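Local coordinates for protein glutamyl-tRNA synthetase, cytoplasmic (Saccharomyces cerevisiae, PDB 2HRA) that charges tRNA(Glu) with glutamate in a two-step, ATP-dependent reaction, and is represented here by its N-terminal GST-fold domain, which interacts with the cofactor Arc1p, at residues V32-L37 against H181-S185; R126-L130 against W167-L171. All blocks are in the same frame, centred on the assembly; numbering follows the deposited sequence.

Contact 1: residues V32-L37 against H181-S185; sequences VAYAEL and HDFLS
An inverse gamma turn centred on A33 (phi/psi -78/59) introduces the first partner: Y34 N folds back onto V32 O at 2.8 Å, a weak hydrogen bond, with A33 at the N-cap position of helix 34-46. The helix then begins in earnest, L37 N bonding to A33 O at 3.0 Å. Its partner, 181-185, is regular helix throughout, with S185 N to H181 O at 2.8 Å. The register pairs Y34 with H181 (CA to CA 7.8 Å) and L37 with L184 (8.9 Å), so one helical turn is matched by one turn in the same order.

L184, chi1 t and chi2 p, carries much of the packing. L184 CD2 lies 3.6 Å from V32 CG1 and 4.4 Å from Y34 CE2, and L184 CB is 4.4 Å from L37 CD2. L37, also t and p, points toward helix 180-195 and sets CD1 3.9 Å from F183 CE2. Y34 starts sideways, but its m rotamer carries the ring across, so that OH reaches H181 ND1 at 3.3 Å, with H181 chi1 at t.

I25 of strand 21-26 touches both L37 and L184, while R147 of helix 137-148 touches Y34 and H181. The contact thus brings the helix of the GST-like N-terminal beta-alpha-beta unit, 21-26, 34-46 and 51-56, against the last helix of the domain. Because the one hydrogen bond across the segments, Y34-H181, is weak, against four apolar side-chain contacts, cohesion here rests chiefly on aliphatic and aromatic packing, with H181 at the partly exposed edge and Y34 buried.

Contact 2: residues R126-L130 against W167-L171; sequences RTFIL and WYTLL
This is a loop-on-helix contact within the all-helical part of the domain: 126-130, between helices 109-122 and 137-148, lies against helix 162-172. T127 and W167 come closest in backbone (CA to CA 6.6 Å). The loop has no regular structure: T127 and I129 take helical angles, with F128 extended between them (-119/162).

W167, chi1 t, meets T127 O at its ring edge (T127 O to W167 CD1 3.3 Å), and its CZ2 lies 3.9 Å from I129 CD1. F128, chi1 m, brings CE2 to 3.9 Å from both L170 CD2 and L171 CD2, while T127 CG2 sits 3.4 Å from L170 CD2. No hydrogen bond crosses between the segments, and the side-chain contacts are apolar, but D139 OD2 of helix 137-148 ties them together by accepting hydrogen bonds from both I129 N and W167 NE1.

Such an aspartate near the start of a central helix, holding the preceding loop, recurs in GST-type helical subdomains, and here both segments belong to regions that interact with Arc1p.

Contact 2 is nested in sequence within the loop that contact 1 closes; their centres are 19 Å apart and their nearest atoms about 8 Å. Each buries about 260 Å² and has three buried residues among six that touch, yet the centre of contact 1 is about 8 Å from the centre of the chain, that of contact 2 about 14 Å. Contact 1 joins the N-terminal subdomain to the final helix, whereas contact 2 stays inside the helical subdomain, on Arc1p-interacting regions and with T127 exposed. Helix 137-148 borders both: R147 touches Y34 and H181 in contact 1, while D139 and W143 meet F128 and L171, respectively, in contact 2. A weak side-chain hydrogen bond spans contact 1; polar linkage in contact 2 instead passes through D139.

Contact 1: residues V32-L37 against H181-S185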
# COMPACT_ATOMS: atom_id res chain seq x y z
N VAL A 32 6.85 4.52 4.50
CA VAL A 32 5.59 5.23 4.25
C VAL A 32 4.42 4.26 4.07
O VAL A 32 4.56 3.22 3.40
CB VAL A 32 5.75 6.17 3.02
CG1 VAL A 32 4.40 6.83 2.61
CG2 VAL A 32 6.82 7.24 3.31
N ALA A 33 3.28 4.61 4.66
CA ALA A 33 2.09 3.76 4.70
C ALA A 33 1.32 3.78 3.38
O ALA A 33 0.13 4.12 3.33
CB ALA A 33 1.20 4.18 5.85
N TYR A 34 1.98 3.39 2.30
CA TYR A 34 1.35 3.43 0.98
C TYR A 34 0.17 2.49 0.92
O TYR A 34 -0.87 2.82 0.36
CB TYR A 34 2.37 3.14 -0.16
CG TYR A 34 3.29 4.30 -0.45
CD1 TYR A 34 4.64 4.24 -0.12
CD2 TYR A 34 2.81 5.48 -0.98
CE1 TYR A 34 5.47 5.29 -0.36
CE2 TYR A 34 3.67 6.57 -1.23
CZ TYR A 34 4.98 6.47 -0.91
OH TYR A 34 5.86 7.52 -1.12
N ALA A 35 0.30 1.30 1.49
CA ALA A 35 -0.76 0.31 1.39
C ALA A 35 -2.07 0.84 1.97
O ALA A 35 -3.13 0.67 1.39
CB ALA A 35 -0.36 -0.95 2.09
N GLU A 36 -1.93 1.48 3.13
CA GLU A 36 -3.00 2.07 3.91
C GLU A 36 -3.60 3.20 3.14
O GLU A 36 -4.82 3.28 3.02
CB GLU A 36 -2.47 2.59 5.26
CG GLU A 36 -2.06 1.49 6.26
CD GLU A 36 -0.61 0.93 6.03
OE1 GLU A 36 0.07 1.30 5.07
OE2 GLU A 36 -0.14 0.11 6.85
N LEU A 37 -2.76 4.07 2.60
CA LEU A 37 -3.25 5.17 1.79
C LEU A 37 -4.01 4.69 0.55
O LEU A 37 -5.04 5.27 0.20
CB LEU A 37 -2.12 6.12 1.39
CG LEU A 37 -2.43 7.28 0.42
CD1 LEU A 37 -3.31 8.37 1.00
CD2 LEU A 37 -1.09 7.88 -0.03
N HIS A 181 1.80 8.52 -4.29
CA HIS A 181 3.00 9.26 -3.91
C HIS A 181 2.87 10.76 -4.20
O HIS A 181 3.06 11.58 -3.32
CB HIS A 181 4.24 8.70 -4.60
CG HIS A 181 5.39 9.65 -4.59
ND1 HIS A 181 6.20 9.82 -3.49
CD2 HIS A 181 5.84 10.52 -5.52
CE1 HIS A 181 7.11 10.74 -3.75
NE2 HIS A 181 6.92 11.18 -4.98
N ASP A 182 2.56 11.11 -5.45
CA ASP A 182 2.30 12.52 -5.82
C ASP A 182 1.21 13.18 -4.96
O ASP A 182 1.37 14.32 -4.55
CB ASP A 182 1.93 12.63 -7.30
CG ASP A 182 3.12 12.40 -8.22
OD1 ASP A 182 2.91 12.37 -9.45
OD2 ASP A 182 4.26 12.26 -7.71
N PHE A 183 0.12 12.47 -4.69
CA PHE A 183 -0.90 12.96 -3.79
C PHE A 183 -0.32 13.29 -2.42
O PHE A 183 -0.59 14.33 -1.84
CB PHE A 183 -2.03 11.96 -3.58
CG PHE A 183 -2.92 12.31 -2.42
CD1 PHE A 183 -3.91 13.28 -2.56
CD2 PHE A 183 -2.73 11.74 -1.18
CE1 PHE A 183 -4.70 13.64 -1.49
CE2 PHE A 183 -3.53 12.11 -0.10
CZ PHE A 183 -4.51 13.05 -0.26
N LEU A 184 0.47 12.37 -1.90
CA LEU A 184 1.05 12.56 -0.58
C LEU A 184 2.03 13.74 -0.56
O LEU A 184 2.00 14.57 0.35
CB LEU A 184 1.70 11.25 -0.13
CG LEU A 184 2.21 11.20 1.30
CD1 LEU A 184 1.17 11.70 2.28
CD2 LEU A 184 2.64 9.75 1.60
N SER A 185 2.87 13.82 -1.58
CA SER A 185 3.90 14.85 -1.62
C SER A 185 3.39 16.27 -1.93
O SER A 185 3.94 17.26 -1.41
CB SER A 185 5.04 14.43 -2.57
OG SER A 185 4.82 14.86 -3.90

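Contact 2: residues R126-L130 against W167-L171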
# COMPACT_ATOMS: atom_id res chain seq x y z
N ARG A 126 -1.30 -15.52 -13.52
CA ARG A 126 -2.32 -14.66 -12.93
C ARG A 126 -2.02 -13.18 -13.21
O ARG A 126 -0.86 -12.79 -13.17
CB ARG A 126 -2.26 -14.86 -11.40
CG ARG A 126 -2.72 -16.20 -10.94
CD ARG A 126 -2.99 -16.25 -9.47
NE ARG A 126 -3.41 -17.59 -9.06
CZ ARG A 126 -2.57 -18.59 -8.75
NH1 ARG A 126 -1.26 -18.43 -8.80
NH2 ARG A 126 -3.05 -19.77 -8.41
N THR A 127 -3.05 -12.36 -13.47
CA THR A 127 -2.88 -10.90 -13.51
C THR A 127 -2.69 -10.32 -12.10
O THR A 127 -1.79 -9.49 -11.86
CB THR A 127 -4.08 -10.22 -14.15
OG1 THR A 127 -4.31 -10.83 -15.41
CG2 THR A 127 -3.81 -8.73 -14.37
N PHE A 128 -3.53 -10.77 -11.18
CA PHE A 128 -3.50 -10.32 -9.80
C PHE A 128 -3.22 -11.50 -8.89
O PHE A 128 -3.37 -12.64 -9.29
CB PHE A 128 -4.83 -9.65 -9.45
CG PHE A 128 -5.11 -8.45 -10.29
CD1 PHE A 128 -6.22 -8.39 -11.09
CD2 PHE A 128 -4.19 -7.43 -10.36
CE1 PHE A 128 -6.45 -7.30 -11.91
CE2 PHE A 128 -4.40 -6.36 -11.16
CZ PHE A 128 -5.53 -6.30 -11.94
N ILE A 129 -2.80 -11.22 -7.66
CA ILE A 129 -2.24 -12.24 -6.77
C ILE A 129 -3.16 -13.41 -6.52
O ILE A 129 -2.73 -14.57 -6.55
CB ILE A 129 -1.75 -11.61 -5.44
CG1 ILE A 129 -0.43 -10.84 -5.71
CG2 ILE A 129 -1.54 -12.73 -4.39
CD1 ILE A 129 0.01 -9.83 -4.61
N LEU A 130 -4.45 -13.13 -6.37
CA LEU A 130 -5.41 -14.18 -6.08
C LEU A 130 -6.19 -14.61 -7.30
O LEU A 130 -7.03 -15.49 -7.20
CB LEU A 130 -6.35 -13.78 -4.94
CG LEU A 130 -5.68 -13.56 -3.60
CD1 LEU A 130 -6.72 -13.08 -2.60
CD2 LEU A 130 -4.98 -14.86 -3.13
N TRP A 167 3.07 -6.90 -13.23
CA TRP A 167 2.00 -6.62 -12.26
C TRP A 167 2.14 -5.24 -11.60
O TRP A 167 1.14 -4.57 -11.39
CB TRP A 167 1.97 -7.74 -11.22
CG TRP A 167 1.27 -7.49 -9.94
CD1 TRP A 167 -0.02 -7.77 -9.65
CD2 TRP A 167 1.86 -6.98 -8.73
NE1 TRP A 167 -0.27 -7.46 -8.33
CE2 TRP A 167 0.86 -6.96 -7.75
CE3 TRP A 167 3.16 -6.58 -8.38
CZ2 TRP A 167 1.09 -6.52 -6.44
CZ3 TRP A 167 3.39 -6.13 -7.06
CH2 TRP A 167 2.37 -6.09 -6.13
N TYR A 168 3.36 -4.86 -11.23
CA TYR A 168 3.63 -3.57 -10.58
C TYR A 168 3.33 -2.41 -11.55
O TYR A 168 2.65 -1.44 -11.20
CB TYR A 168 5.07 -3.51 -10.03
CG TYR A 168 5.36 -2.25 -9.23
CD1 TYR A 168 5.29 -2.25 -7.85
CD2 TYR A 168 5.72 -1.05 -9.85
CE1 TYR A 168 5.51 -1.08 -7.11
CE2 TYR A 168 5.95 0.11 -9.13
CZ TYR A 168 5.84 0.08 -7.75
OH TYR A 168 6.06 1.21 -7.00
N THR A 169 3.80 -2.53 -12.79
CA THR A 169 3.52 -1.55 -13.84
C THR A 169 2.02 -1.45 -14.16
O THR A 169 1.50 -0.34 -14.35
CB THR A 169 4.30 -1.90 -15.08
OG1 THR A 169 5.68 -1.93 -14.70
CG2 THR A 169 4.09 -0.88 -16.21
N LEU A 170 1.34 -2.58 -14.21
CA LEU A 170 -0.10 -2.57 -14.45
C LEU A 170 -0.76 -1.69 -13.41
O LEU A 170 -1.43 -0.70 -13.74
CB LEU A 170 -0.68 -3.99 -14.38
CG LEU A 170 -2.20 -4.06 -14.62
CD1 LEU A 170 -2.60 -3.46 -15.99
CD2 LEU A 170 -2.60 -5.51 -14.47
N LEU A 171 -0.55 -2.04 -12.14
CA LEU A 171 -1.16 -1.30 -11.04
C LEU A 171 -0.69 0.16 -10.97
O LEU A 171 -1.50 1.04 -10.68
CB LEU A 171 -0.92 -2.02 -9.70
CG LEU A 171 -1.74 -3.31 -9.55
CD1 LEU A 171 -1.28 -4.14 -8.36
CD2 LEU A 171 -3.25 -3.02 -9.45